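Local coordinates for pyrroline carboxylate reductase (Plasmodium falciparum, PDB 2RCY), which catalyses, as a pyrroline-5-carboxylate reductase, the pyridine-nucleotide-dependent reduction of 1-pyrroline-5-carboxylate to proline, and binds NADP, at the interface of chains A and B. Sequence-based numbering; all coordinates share one arbitrary frame. Chains: chain A/B, Pyrroline carboxylate reductase.

The interface of chains A and B. Residues chain A 115, 165-166, 169-171; chain B 201, 205, 223.
A:Pro170, at the start of a helix, packs against B:Thr201, B:Ser205 and B:Ile223 in a mainly apolar patch of a two-fold homodimer interface, one of the contacts that join the two chains within the deposited ten-chain assembly. The proline ring is approached on several sides. B:Thr201 brings its methyl up to the CD end, CG2 to A:Pro170 CD 3.5 Å, and the same methyl lies 3.6 Å from A:Gly169 CA. With that methyl anti to the backbone N, the hydroxyl OG1 (chi1 -58°) turns to the C-terminal end of chain A helix 159-167, 3.6 Å from A:Ser166 CA. B:Thr201 hides more surface than any other residue of the patch, 43 Å². One turn along its helix, B:Ser205 OG comes to 3.2 Å from A:Pro170 CA, with CB next nearest. B:Ser205 OG also hydrogen-bonds back to the carbonyl oxygen B:Thr201 O at 2.7 Å, tilted from the carbonyl plane, which gives the hydroxyl a partner within its own helix. B:Ile223 crosses the proline at about a right angle. Its CG1 branch extends anti to the backbone N (chi1 168°) and carries CD1 to 3.7 Å from A:Pro170 CD. B:Ile223 CG2 meets A:Ala171 CB at 3.7 Å. At the rim of the patch, beside the B:Thr201 hydroxyl, the A:Asn115 amide ND2 donates to A:Ser166 O at 3.0 Å, tying a loop to the end of helix 159-167. The patch lies where helices 159-167 and 169-186 of chain A meet, with helix 191-211 of chain B on one flank and B:Ile223, a loop residue at the end of helix 216-223, on another; the helices of the patch on both chains belong to the family's dimerisation region.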
ATOM      1  N   ASN A 115     -20.796  29.863   0.030  1.00 35.67           N
ATOM      2  CA  ASN A 115     -20.738  28.751   0.980  1.00 35.49           C
ATOM      3  C   ASN A 115     -21.668  28.983   2.175  1.00 35.40           C
ATOM      4  O   ASN A 115     -22.100  30.111   2.410  1.00 35.38           O
ATOM      5  CB  ASN A 115     -19.294  28.438   1.412  1.00 35.43           C
ATOM      6  CG  ASN A 115     -18.592  29.617   2.073  1.00 35.32           C
ATOM      7  OD1 ASN A 115     -19.224  30.582   2.502  1.00 35.35           O
ATOM      8  ND2 ASN A 115     -17.272  29.530   2.168  1.00 34.91           N
ATOM      9  N   ILE A 165     -12.440  24.980  -3.372  1.00 26.83           N
ATOM     10  CA  ILE A 165     -11.840  25.537  -2.158  1.00 26.66           C
ATOM     11  C   ILE A 165     -12.861  26.300  -1.310  1.00 26.55           C
ATOM     12  O   ILE A 165     -13.039  26.004  -0.129  1.00 26.46           O
ATOM     13  CB  ILE A 165     -10.635  26.460  -2.491  1.00 26.63           C
ATOM     14  CG1 ILE A 165      -9.456  25.629  -2.999  1.00 26.65           C
ATOM     15  CG2 ILE A 165     -10.218  27.296  -1.273  1.00 26.67           C
ATOM     16  CD1 ILE A 165      -8.382  26.442  -3.678  1.00 26.89           C
ATOM     17  N   SER A 166     -13.523  27.278  -1.922  1.00 26.43           N
ATOM     18  CA  SER A 166     -14.428  28.167  -1.201  1.00 26.33           C
ATOM     19  C   SER A 166     -15.817  27.561  -1.003  1.00 26.24           C
ATOM     20  O   SER A 166     -16.361  27.608   0.098  1.00 26.34           O
ATOM     21  CB  SER A 166     -14.515  29.521  -1.910  1.00 26.31           C
ATOM     22  OG  SER A 166     -15.502  30.348  -1.325  1.00 26.43           O
ATOM     23  N   GLY A 169     -15.050  23.911   0.542  1.00 25.75           N
ATOM     24  CA  GLY A 169     -14.150  24.063   1.685  1.00 25.62           C
ATOM     25  C   GLY A 169     -14.708  23.770   3.068  1.00 25.60           C
ATOM     26  O   GLY A 169     -14.080  23.028   3.826  1.00 25.47           O
ATOM     27  N   PRO A 170     -15.882  24.346   3.414  1.00 25.59           N
ATOM     28  CA  PRO A 170     -16.439  24.097   4.744  1.00 25.59           C
ATOM     29  C   PRO A 170     -16.459  22.619   5.130  1.00 25.58           C
ATOM     30  O   PRO A 170     -16.142  22.287   6.270  1.00 25.67           O
ATOM     31  CB  PRO A 170     -17.863  24.647   4.634  1.00 25.63           C
ATOM     32  CG  PRO A 170     -17.755  25.727   3.632  1.00 25.51           C
ATOM     33  CD  PRO A 170     -16.747  25.251   2.629  1.00 25.53           C
ATOM     34  N   ALA A 171     -16.805  21.752   4.178  1.00 25.62           N
ATOM     35  CA  ALA A 171     -16.869  20.308   4.412  1.00 25.54           C
ATOM     36  C   ALA A 171     -15.528  19.712   4.839  1.00 25.46           C
ATOM     37  O   ALA A 171     -15.491  18.846   5.710  1.00 25.62           O
ATOM     38  CB  ALA A 171     -17.399  19.590   3.183  1.00 25.56           C
TER
ATOM     39  N   THR B 201     -12.814  30.713   4.418  1.00 29.21           N
ATOM     40  CA  THR B 201     -13.565  29.462   4.453  1.00 29.36           C
ATOM     41  C   THR B 201     -13.442  28.784   5.819  1.00 29.49           C
ATOM     42  O   THR B 201     -14.437  28.312   6.376  1.00 29.43           O
ATOM     43  CB  THR B 201     -13.107  28.505   3.331  1.00 29.32           C
ATOM     44  OG1 THR B 201     -13.285  29.145   2.062  1.00 29.38           O
ATOM     45  CG2 THR B 201     -13.916  27.234   3.346  1.00 29.26           C
ATOM     46  N   SER B 205     -16.337  28.444   8.743  1.00 32.41           N
ATOM     47  CA  SER B 205     -16.689  27.100   9.209  1.00 32.82           C
ATOM     48  C   SER B 205     -16.616  26.964  10.729  1.00 33.14           C
ATOM     49  O   SER B 205     -17.506  26.375  11.342  1.00 33.15           O
ATOM     50  CB  SER B 205     -15.795  26.045   8.551  1.00 32.83           C
ATOM     51  OG  SER B 205     -15.845  26.137   7.139  1.00 32.67           O
ATOM     52  N   ILE B 223     -23.637  20.780   3.331  1.00 29.96           N
ATOM     53  CA  ILE B 223     -22.883  21.268   2.180  1.00 29.77           C
ATOM     54  C   ILE B 223     -22.827  20.234   1.043  1.00 29.62           C
ATOM     55  O   ILE B 223     -22.449  20.551  -0.088  1.00 29.56           O
ATOM     56  CB  ILE B 223     -21.469  21.778   2.611  1.00 29.78           C
ATOM     57  CG1 ILE B 223     -20.561  22.022   1.402  1.00 29.75           C
ATOM     58  CG2 ILE B 223     -20.818  20.828   3.604  1.00 29.85           C
ATOM     59  CD1 ILE B 223     -19.225  22.600   1.757  1.00 29.90           C
TER